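Local coordinates for protein potential RNA-dependent RNA polymerase (Human picobirnavirus, PDB 5I62) that copies RNA by joining ribonucleoside triphosphates into a growing chain, probably serving both transcription and replication of a double-stranded RNA virus genome, at residues N25-Y34 and P78-R88; F106-E117 and V334-I344. All blocks are in the same frame, centred on the assembly; numbering follows the deposited sequence.

Both contacts lie in a single-chain viral RNA polymerase; contact 1 is a loop-to-loop bridge, contact 2 a helix crossing. Contact 1 joins the end of helix 17-28 and the chain after it to the loop between helices 63-73 and 89-97, through backbone bonds, the Q30 amide and the S80 hydroxyl. Contact 2 packs helix 108-116 across helix 327-345. Their centres are 41 Å apart, on opposite sides of the chain's centre, and their nearest atoms remain about 23 Å apart. Contact 2 has one link to the catalytic motifs: H335, on its second helix but pointing away from the first, hydrogen-bonds the carbonyl of G358, in the GDD sequence characteristic of polymerase motif C.

Contact 1 (N25-Y34 and P78-R88); sequences NVVSGQPEVY and PMSVMLPLKER
Q30 and M82 face each other as an antiparallel hydrogen-bonded pair, an isolated bridge: Q30 N gives to M82 O at 2.8 Å, and M82 N returns a bond to Q30 O. Just before it, helix 17-28 gives way to G29, whose positive phi turns the chain and whose CA lies 3.3 Å from M82 O.

The side chain of Q30 illustrates how one amide can stitch two loops. Its CB rests against M82 CB at 4.1 Å. With CG anti to the backbone N (chi1 -165°) and a bend at chi2, the amide folds back over its own segment. OE1 accepts from E32 N at 2.8 Å, from above its carbonyl plane, while NE2 donates to a lone pair of E32 O, which lies near the amide plane. NE2 also makes a weak bond to S80 O, a route that water 2 doubles by accepting from NE2 and donating to that carbonyl. Several partners thus restrain the amide's rotation.

E32 O takes a second bond, from S80 OG at 2.6 Å in the carbonyl plane. The same hydroxyl accepts from Y34 N at 2.9 Å, and so grips the backbone on both sides of V33; S80 CB meanwhile touches Y34 CD2 at 3.4 Å. V33 spreads its two methyls, CG1 to P78 CB and CG2 to V81 CG2. At the helix end, water 1 donates to V26 O and L83 O and accepts from R88 NH1, supplementing a weak bond from L85 N to V26 O.

Q200, on strand 199-205, pairs its amide with V81 O and L83 N; R88 NH2 reaches G185 O of strand 176-189. L85 leans on strand 306-309, and Y34 bonds by its backbone to Q429 of strand 428-429, so the paired loops span from the large mixed sheet to that short strand, consistent with the N-terminal fingers-to-thumb connection of closed viral polymerases.

Contact 2 (F106-E117 and V334-I344); sequences FDTKAISAAKSE and VHRVLQHEAAI
E117 and H340 approach from opposite directions, the carboxylate standing almost upright to the imidazole, their planes 83° apart. H340 NE2 points at E117 OE1 in the ring plane, 2.8 Å away, yet reaches this oxygen from above the carboxylate plane. The syn side of OE1 is left to R336 NE at 2.7 Å, while R336 NH2 meets E117 OE2 at 2.8 Å. This side-on, two-nitrogen salt bridge is nearly flat, the two charged planes only 23° apart. Such a set of donors probably stabilises the ionised carboxylate. R336 NH2 also bonds P352 O, and NH1 bonds S354 O and Q339 OE1, which together fix the guanidinium's orientation. Across one face of the H340 ring lies A113 CB, a CH-pi contact 3.8 Å from the centroid.

The helix bearing R336 and H340, 327-345, follows a glycine-rich turn and corresponds to the motif B helix of the polymerase palm. Helix 108-116 crosses it at 122° with axes 8.1 Å apart, a close approach permitted by A110, A113 and A114. A110 is a knob in the hole formed by V337, H340, E341 and I344.

Just before helix 108-116, F106 has its CG anti to the carbonyl carbon, which carries the ring against the partner helix: CE2 meets L338 CD2 at 3.5 Å, CD2 meets V337 CG1, and CZ meets V334 CG1. H380 stacks on the same ring and also bonds E341 OE1. The other oxygen, E341 OE2, receives D107 N at 2.9 Å, while D107, the N-cap, turns OD1 back to K109 N. K109 CE presses tightly on I344 CG2, 3.4 Å away.

Contact 1 (N25-Y34 and P78-R88)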
loop_
_atom_site.group_PDB
_atom_site.type_symbol
_atom_site.label_atom_id
_atom_site.label_comp_id
_atom_site.label_asym_id
_atom_site.label_seq_id
_atom_site.Cartn_x
_atom_site.Cartn_y
_atom_site.Cartn_z
ATOM N N ASN A 25 -16.869 -5.883 -16.851
ATOM C CA ASN A 25 -16.606 -4.576 -16.274
ATOM C C ASN A 25 -15.163 -4.137 -16.525
ATOM O O ASN A 25 -14.901 -2.946 -16.749
ATOM C CB ASN A 25 -16.927 -4.589 -14.785
ATOM C CG ASN A 25 -16.705 -3.244 -14.136
ATOM O OD1 ASN A 25 -15.842 -3.101 -13.261
ATOM N ND2 ASN A 25 -17.448 -2.237 -14.584
ATOM N N VAL A 26 -14.215 -5.079 -16.509
ATOM C CA VAL A 26 -12.834 -4.740 -16.873
ATOM C C VAL A 26 -12.779 -4.188 -18.297
ATOM O O VAL A 26 -12.121 -3.177 -18.571
ATOM C CB VAL A 26 -11.904 -5.957 -16.717
ATOM C CG1 VAL A 26 -10.532 -5.649 -17.352
ATOM C CG2 VAL A 26 -11.742 -6.345 -15.234
ATOM N N VAL A 27 -13.463 -4.856 -19.227
ATOM C CA VAL A 27 -13.459 -4.420 -20.621
ATOM C C VAL A 27 -14.118 -3.049 -20.753
ATOM O O VAL A 27 -13.607 -2.160 -21.447
ATOM C CB VAL A 27 -14.161 -5.459 -21.521
ATOM C CG1 VAL A 27 -14.277 -4.927 -22.946
ATOM C CG2 VAL A 27 -13.417 -6.786 -21.512
ATOM N N SER A 28 -15.269 -2.861 -20.090
ATOM C CA SER A 28 -16.039 -1.635 -20.294
ATOM C C SER A 28 -15.466 -0.444 -19.535
ATOM O O SER A 28 -15.601 0.694 -19.990
ATOM C CB SER A 28 -17.501 -1.833 -19.875
ATOM O OG SER A 28 -17.643 -1.961 -18.465
ATOM N N GLY A 29 -14.839 -0.682 -18.389
ATOM C CA GLY A 29 -14.509 0.390 -17.478
ATOM C C GLY A 29 -15.744 0.919 -16.758
ATOM O O GLY A 29 -16.863 0.393 -16.897
ATOM N N GLN A 30 -15.527 1.958 -15.992
ATOM C CA GLN A 30 -16.591 2.592 -15.196
ATOM C C GLN A 30 -16.337 4.096 -15.270
ATOM O O GLN A 30 -15.431 4.616 -14.604
ATOM C CB GLN A 30 -16.584 2.075 -13.758
ATOM C CG GLN A 30 -17.827 2.368 -12.902
ATOM C CD GLN A 30 -18.144 3.835 -12.835
ATOM O OE1 GLN A 30 -19.008 4.325 -13.570
ATOM N NE2 GLN A 30 -17.411 4.565 -11.984
ATOM N N PRO A 31 -17.102 4.824 -16.092
ATOM C CA PRO A 31 -16.765 6.235 -16.351
ATOM C C PRO A 31 -17.316 7.236 -15.344
ATOM O O PRO A 31 -16.875 8.393 -15.369
ATOM C CB PRO A 31 -17.356 6.484 -17.746
ATOM C CG PRO A 31 -18.525 5.539 -17.822
ATOM C CD PRO A 31 -18.116 4.307 -17.035
ATOM N N GLU A 32 -18.228 6.844 -14.452
ATOM C CA GLU A 32 -18.909 7.809 -13.591
ATOM C C GLU A 32 -18.023 8.307 -12.455
ATOM O O GLU A 32 -17.262 7.542 -11.859
ATOM C CB GLU A 32 -20.168 7.199 -12.973
ATOM C CG GLU A 32 -21.167 6.711 -13.959
ATOM C CD GLU A 32 -21.820 7.852 -14.710
ATOM O OE1 GLU A 32 -21.741 7.847 -15.958
ATOM O OE2 GLU A 32 -22.388 8.767 -14.058
ATOM N N VAL A 33 -18.161 9.593 -12.138
ATOM C CA VAL A 33 -17.550 10.187 -10.955
ATOM C C VAL A 33 -18.528 10.011 -9.805
ATOM O O VAL A 33 -19.664 10.478 -9.892
ATOM C CB VAL A 33 -17.231 11.675 -11.180
ATOM C CG1 VAL A 33 -16.702 12.321 -9.888
ATOM C CG2 VAL A 33 -16.228 11.851 -12.326
ATOM N N TYR A 34 -18.098 9.334 -8.740
ATOM C CA TYR A 34 -18.944 9.079 -7.577
ATOM C C TYR A 34 -18.688 10.140 -6.515
ATOM O O TYR A 34 -17.602 10.206 -5.929
ATOM C CB TYR A 34 -18.702 7.678 -7.014
ATOM C CG TYR A 34 -19.122 6.593 -7.969
ATOM C CD1 TYR A 34 -20.183 6.796 -8.841
ATOM C CD2 TYR A 34 -18.472 5.369 -7.998
ATOM C CE1 TYR A 34 -20.577 5.821 -9.728
ATOM C CE2 TYR A 34 -18.858 4.387 -8.879
ATOM C CZ TYR A 34 -19.918 4.617 -9.739
ATOM O OH TYR A 34 -20.311 3.637 -10.623
ATOM N N PRO A 78 -11.708 13.260 -8.526
ATOM C CA PRO A 78 -12.401 11.963 -8.572
ATOM C C PRO A 78 -11.457 10.805 -8.280
ATOM O O PRO A 78 -10.240 10.902 -8.459
ATOM C CB PRO A 78 -12.933 11.894 -10.010
ATOM C CG PRO A 78 -12.996 13.344 -10.480
ATOM C CD PRO A 78 -11.830 14.018 -9.788
ATOM N N MET A 79 -12.042 9.699 -7.816
ATOM C CA MET A 79 -11.332 8.440 -7.625
ATOM C C MET A 79 -12.002 7.244 -8.288
ATOM O O MET A 79 -11.421 6.154 -8.290
ATOM C CB MET A 79 -11.189 8.115 -6.133
ATOM C CG MET A 79 -10.643 9.231 -5.308
ATOM S SD MET A 79 -11.036 8.969 -3.568
ATOM C CE MET A 79 -9.971 7.576 -3.217
ATOM N N SER A 80 -13.196 7.403 -8.836
ATOM C CA SER A 80 -13.975 6.261 -9.278
ATOM C C SER A 80 -13.816 5.950 -10.755
ATOM O O SER A 80 -14.281 4.897 -11.204
ATOM C CB SER A 80 -15.444 6.510 -8.970
ATOM O OG SER A 80 -15.886 7.651 -9.685
ATOM N N VAL A 81 -13.221 6.849 -11.530
ATOM C CA VAL A 81 -13.227 6.683 -12.981
ATOM C C VAL A 81 -12.211 5.611 -13.345
ATOM O O VAL A 81 -10.996 5.819 -13.246
ATOM C CB VAL A 81 -12.954 8.000 -13.719
ATOM C CG1 VAL A 81 -12.914 7.760 -15.225
ATOM C CG2 VAL A 81 -14.022 9.031 -13.368
ATOM N N MET A 82 -12.715 4.469 -13.779
ATOM C CA MET A 82 -11.907 3.336 -14.187
ATOM C C MET A 82 -11.905 3.236 -15.713
ATOM O O MET A 82 -12.961 3.062 -16.332
ATOM C CB MET A 82 -12.464 2.069 -13.533
ATOM C CG MET A 82 -11.863 0.793 -14.030
ATOM S SD MET A 82 -12.769 -0.632 -13.349
ATOM C CE MET A 82 -11.683 -1.931 -13.879
ATOM N N LEU A 83 -10.726 3.334 -16.318
ATOM C CA LEU A 83 -10.637 3.315 -17.764
ATOM C C LEU A 83 -10.909 1.911 -18.300
ATOM O O LEU A 83 -10.708 0.920 -17.596
ATOM C CB LEU A 83 -9.265 3.787 -18.225
ATOM C CG LEU A 83 -8.839 5.235 -17.933
ATOM C CD1 LEU A 83 -7.473 5.512 -18.525
ATOM C CD2 LEU A 83 -9.863 6.220 -18.478
ATOM N N PRO A 84 -11.367 1.799 -19.545
ATOM C CA PRO A 84 -11.539 0.475 -20.162
ATOM C C PRO A 84 -10.203 -0.232 -20.295
ATOM O O PRO A 84 -9.146 0.398 -20.340
ATOM C CB PRO A 84 -12.121 0.776 -21.550
ATOM C CG PRO A 84 -12.577 2.191 -21.510
ATOM C CD PRO A 84 -11.830 2.901 -20.414
ATOM N N LEU A 85 -10.279 -1.559 -20.397
ATOM C CA LEU A 85 -9.090 -2.391 -20.564
ATOM C C LEU A 85 -8.229 -1.925 -21.733
ATOM O O LEU A 85 -6.995 -1.878 -21.642
ATOM C CB LEU A 85 -9.507 -3.853 -20.762
ATOM C CG LEU A 85 -8.359 -4.825 -21.040
ATOM C CD1 LEU A 85 -7.401 -4.922 -19.828
ATOM C CD2 LEU A 85 -8.885 -6.194 -21.438
ATOM N N LYS A 86 -8.871 -1.571 -22.849
ATOM C CA LYS A 86 -8.147 -1.082 -24.019
ATOM C C LYS A 86 -7.247 0.115 -23.694
ATOM O O LYS A 86 -6.261 0.341 -24.405
ATOM C CB LYS A 86 -9.126 -0.690 -25.125
ATOM C CG LYS A 86 -9.713 0.705 -24.905
ATOM C CD LYS A 86 -10.502 1.215 -26.094
ATOM C CE LYS A 86 -11.909 1.420 -25.749
ATOM N NZ LYS A 86 -12.775 1.702 -26.925
ATOM N N GLU A 87 -7.555 0.887 -22.649
ATOM C CA GLU A 87 -6.733 2.043 -22.284
ATOM C C GLU A 87 -5.807 1.779 -21.096
ATOM O O GLU A 87 -5.180 2.720 -20.597
ATOM C CB GLU A 87 -7.623 3.251 -21.993
ATOM C CG GLU A 87 -8.570 3.593 -23.131
ATOM C CD GLU A 87 -9.717 4.488 -22.680
ATOM O OE1 GLU A 87 -10.833 4.362 -23.243
ATOM O OE2 GLU A 87 -9.516 5.311 -21.751
ATOM N N ARG A 88 -5.708 0.522 -20.653
ATOM C CA ARG A 88 -4.873 0.112 -19.539
ATOM C C ARG A 88 -3.791 -0.870 -19.964
ATOM O O ARG A 88 -3.063 -1.366 -19.105
ATOM C CB ARG A 88 -5.736 -0.523 -18.434
ATOM C CG ARG A 88 -6.745 0.440 -17.782
ATOM C CD ARG A 88 -7.615 -0.255 -16.748
ATOM N NE ARG A 88 -6.830 -0.778 -15.636
ATOM C CZ ARG A 88 -7.193 -1.817 -14.886
ATOM N NH1 ARG A 88 -8.340 -2.453 -15.136
ATOM N NH2 ARG A 88 -6.413 -2.223 -13.894
HETATM O O HOH W 1 -10.596 -1.727 -16.932
HETATM O O HOH W 2 -15.522 2.819 -10.024
HETATM O O HOH W 3 -14.899 9.731 -7.141
#

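Contact 2 (F106-E117 and V334-I344)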
loop_
_atom_site.group_PDB
_atom_site.type_symbol
_atom_site.label_atom_id
_atom_site.label_comp_id
_atom_site.label_asym_id
_atom_site.label_seq_id
_atom_site.Cartn_x
_atom_site.Cartn_y
_atom_site.Cartn_z
ATOM N N PHE A 106 23.854 -5.637 -6.320
ATOM C CA PHE A 106 23.873 -4.892 -5.068
ATOM C C PHE A 106 25.208 -5.090 -4.359
ATOM O O PHE A 106 25.826 -6.151 -4.456
ATOM C CB PHE A 106 22.749 -5.359 -4.141
ATOM C CG PHE A 106 21.386 -4.804 -4.474
ATOM C CD1 PHE A 106 20.756 -5.110 -5.680
ATOM C CD2 PHE A 106 20.708 -4.032 -3.546
ATOM C CE1 PHE A 106 19.475 -4.621 -5.962
ATOM C CE2 PHE A 106 19.439 -3.548 -3.809
ATOM C CZ PHE A 106 18.814 -3.844 -5.022
ATOM N N ASP A 107 25.645 -4.056 -3.630
ATOM C CA ASP A 107 26.845 -4.185 -2.799
ATOM C C ASP A 107 26.638 -5.236 -1.716
ATOM O O ASP A 107 25.704 -5.143 -0.917
ATOM C CB ASP A 107 27.204 -2.844 -2.157
ATOM C CG ASP A 107 28.621 -2.833 -1.576
ATOM O OD1 ASP A 107 29.133 -3.900 -1.179
ATOM O OD2 ASP A 107 29.234 -1.752 -1.542
ATOM N N THR A 108 27.528 -6.228 -1.688
ATOM C CA THR A 108 27.492 -7.265 -0.662
ATOM C C THR A 108 27.545 -6.683 0.753
ATOM O O THR A 108 26.927 -7.229 1.680
ATOM C CB THR A 108 28.659 -8.230 -0.913
ATOM O OG1 THR A 108 28.366 -9.012 -2.078
ATOM C CG2 THR A 108 28.891 -9.147 0.261
ATOM N N LYS A 109 28.275 -5.574 0.939
ATOM C CA LYS A 109 28.372 -4.957 2.262
ATOM C C LYS A 109 27.027 -4.402 2.715
ATOM O O LYS A 109 26.700 -4.435 3.910
ATOM C CB LYS A 109 29.425 -3.846 2.263
ATOM C CG LYS A 109 30.829 -4.312 1.865
ATOM C CD LYS A 109 31.918 -3.313 2.305
ATOM C CE LYS A 109 31.709 -1.917 1.713
ATOM N NZ LYS A 109 32.724 -0.906 2.207
ATOM N N ALA A 110 26.239 -3.871 1.778
ATOM C CA ALA A 110 24.916 -3.363 2.139
ATOM C C ALA A 110 23.971 -4.494 2.547
ATOM O O ALA A 110 23.142 -4.325 3.455
ATOM C CB ALA A 110 24.339 -2.562 0.987
ATOM N N ILE A 111 24.074 -5.643 1.879
ATOM C CA ILE A 111 23.262 -6.802 2.239
ATOM C C ILE A 111 23.631 -7.291 3.636
ATOM O O ILE A 111 22.755 -7.623 4.443
ATOM C CB ILE A 111 23.408 -7.913 1.179
ATOM C CG1 ILE A 111 22.835 -7.457 -0.171
ATOM C CG2 ILE A 111 22.718 -9.194 1.628
ATOM C CD1 ILE A 111 23.209 -8.366 -1.331
ATOM N N SER A 112 24.938 -7.323 3.952
ATOM C CA SER A 112 25.368 -7.666 5.308
ATOM C C SER A 112 24.854 -6.661 6.332
ATOM O O SER A 112 24.487 -7.040 7.447
ATOM C CB SER A 112 26.899 -7.748 5.400
ATOM O OG SER A 112 27.391 -8.841 4.643
ATOM N N ALA A 113 24.884 -5.369 5.997
ATOM C CA ALA A 113 24.372 -4.358 6.917
ATOM C C ALA A 113 22.892 -4.594 7.218
ATOM O O ALA A 113 22.456 -4.517 8.375
ATOM C CB ALA A 113 24.600 -2.964 6.337
ATOM N N ALA A 114 22.109 -4.921 6.197
ATOM C CA ALA A 114 20.687 -5.169 6.420
ATOM C C ALA A 114 20.477 -6.370 7.335
ATOM O O ALA A 114 19.654 -6.327 8.260
ATOM C CB ALA A 114 19.975 -5.361 5.085
ATOM N N LYS A 115 21.218 -7.458 7.085
ATOM C CA LYS A 115 21.116 -8.658 7.916
ATOM C C LYS A 115 21.489 -8.360 9.361
ATOM O O LYS A 115 20.917 -8.935 10.294
ATOM C CB LYS A 115 22.019 -9.764 7.368
ATOM C CG LYS A 115 21.600 -10.352 6.015
ATOM C CD LYS A 115 22.553 -11.484 5.606
ATOM C CE LYS A 115 22.327 -11.903 4.148
ATOM N NZ LYS A 115 23.246 -13.004 3.678
ATOM N N SER A 116 22.474 -7.481 9.561
ATOM C CA SER A 116 22.948 -7.193 10.908
ATOM C C SER A 116 21.867 -6.562 11.764
ATOM O O SER A 116 21.889 -6.713 12.988
ATOM C CB SER A 116 24.170 -6.282 10.849
ATOM O OG SER A 116 25.222 -6.967 10.209
ATOM N N GLU A 117 20.915 -5.848 11.152
ATOM C CA GLU A 117 19.862 -5.235 11.955
ATOM C C GLU A 117 18.985 -6.262 12.658
ATOM O O GLU A 117 18.316 -5.909 13.625
ATOM C CB GLU A 117 18.989 -4.314 11.114
ATOM C CG GLU A 117 19.726 -3.138 10.526
ATOM C CD GLU A 117 18.777 -2.125 9.912
ATOM O OE1 GLU A 117 18.663 -2.093 8.663
ATOM O OE2 GLU A 117 18.127 -1.372 10.680
ATOM N N VAL A 334 14.271 -5.099 0.635
ATOM C CA VAL A 334 15.243 -4.682 -0.369
ATOM C C VAL A 334 15.460 -3.173 -0.322
ATOM O O VAL A 334 16.586 -2.688 -0.505
ATOM C CB VAL A 334 14.819 -5.156 -1.770
ATOM C CG1 VAL A 334 15.748 -4.543 -2.857
ATOM C CG2 VAL A 334 14.847 -6.677 -1.846
ATOM N N HIS A 335 14.396 -2.409 -0.081
ATOM C CA HIS A 335 14.534 -0.957 0.067
ATOM C C HIS A 335 15.515 -0.610 1.190
ATOM O O HIS A 335 16.326 0.321 1.060
ATOM C CB HIS A 335 13.149 -0.355 0.323
ATOM C CG HIS A 335 13.062 1.125 0.135
ATOM N ND1 HIS A 335 11.868 1.764 -0.113
ATOM C CD2 HIS A 335 14.003 2.098 0.195
ATOM C CE1 HIS A 335 12.079 3.064 -0.225
ATOM N NE2 HIS A 335 13.366 3.293 -0.039
ATOM N N ARG A 336 15.484 -1.374 2.286
ATOM C CA ARG A 336 16.412 -1.113 3.378
ATOM C C ARG A 336 17.856 -1.360 2.934
ATOM O O ARG A 336 18.752 -0.587 3.282
ATOM C CB ARG A 336 16.055 -1.952 4.602
ATOM C CG ARG A 336 16.965 -1.678 5.828
ATOM C CD ARG A 336 16.912 -0.209 6.263
ATOM N NE ARG A 336 17.245 -0.047 7.681
ATOM C CZ ARG A 336 16.998 1.051 8.387
ATOM N NH1 ARG A 336 16.430 2.102 7.808
ATOM N NH2 ARG A 336 17.304 1.090 9.676
ATOM N N VAL A 337 18.089 -2.405 2.125
ATOM C CA VAL A 337 19.415 -2.619 1.531
ATOM C C VAL A 337 19.841 -1.418 0.690
ATOM O O VAL A 337 21.000 -0.980 0.741
ATOM C CB VAL A 337 19.434 -3.916 0.704
ATOM C CG1 VAL A 337 20.804 -4.101 0.035
ATOM C CG2 VAL A 337 19.105 -5.118 1.597
ATOM N N LEU A 338 18.921 -0.893 -0.126
ATOM C CA LEU A 338 19.219 0.282 -0.942
ATOM C C LEU A 338 19.703 1.450 -0.082
ATOM O O LEU A 338 20.645 2.165 -0.447
ATOM C CB LEU A 338 17.976 0.688 -1.745
ATOM C CG LEU A 338 17.533 -0.166 -2.933
ATOM C CD1 LEU A 338 16.196 0.362 -3.475
ATOM C CD2 LEU A 338 18.601 -0.158 -4.029
ATOM N N GLN A 339 19.050 1.669 1.062
ATOM C CA GLN A 339 19.433 2.771 1.940
ATOM C C GLN A 339 20.829 2.547 2.499
ATOM O O GLN A 339 21.658 3.463 2.519
ATOM C CB GLN A 339 18.400 2.927 3.067
ATOM C CG GLN A 339 16.979 3.298 2.565
ATOM C CD GLN A 339 16.033 3.656 3.703
ATOM O OE1 GLN A 339 16.116 3.098 4.789
ATOM N NE2 GLN A 339 15.167 4.638 3.467
ATOM N N HIS A 340 21.111 1.329 2.967
ATOM C CA HIS A 340 22.452 1.030 3.459
ATOM C C HIS A 340 23.489 1.226 2.366
ATOM O O HIS A 340 24.572 1.779 2.613
ATOM C CB HIS A 340 22.524 -0.405 3.978
ATOM C CG HIS A 340 21.975 -0.576 5.355
ATOM N ND1 HIS A 340 22.537 0.035 6.455
ATOM C CD2 HIS A 340 20.904 -1.268 5.811
ATOM C CE1 HIS A 340 21.841 -0.285 7.534
ATOM N NE2 HIS A 340 20.845 -1.076 7.169
ATOM N N GLU A 341 23.169 0.778 1.148
ATOM C CA GLU A 341 24.129 0.836 0.051
ATOM C C GLU A 341 24.459 2.273 -0.321
ATOM O O GLU A 341 25.613 2.589 -0.629
ATOM C CB GLU A 341 23.597 0.082 -1.167
ATOM C CG GLU A 341 24.560 0.080 -2.344
ATOM C CD GLU A 341 23.904 -0.468 -3.602
ATOM O OE1 GLU A 341 22.885 0.114 -4.055
ATOM O OE2 GLU A 341 24.391 -1.499 -4.117
ATOM N N ALA A 342 23.464 3.163 -0.289
ATOM C CA ALA A 342 23.746 4.570 -0.564
ATOM C C ALA A 342 24.776 5.129 0.424
ATOM O O ALA A 342 25.727 5.814 0.032
ATOM C CB ALA A 342 22.454 5.381 -0.522
ATOM N N ALA A 343 24.593 4.850 1.715
ATOM C CA ALA A 343 25.527 5.346 2.724
ATOM C C ALA A 343 26.904 4.728 2.535
ATOM O O ALA A 343 27.927 5.429 2.516
ATOM C CB ALA A 343 24.995 5.049 4.129
ATOM N N ILE A 344 26.941 3.408 2.383
ATOM C CA ILE A 344 28.190 2.670 2.244
ATOM C C ILE A 344 28.931 3.099 0.986
ATOM O O ILE A 344 30.161 3.236 0.989
ATOM C CB ILE A 344 27.899 1.157 2.252
ATOM C CG1 ILE A 344 27.418 0.710 3.636
ATOM C CG2 ILE A 344 29.124 0.363 1.795
ATOM C CD1 ILE A 344 26.769 -0.682 3.640
#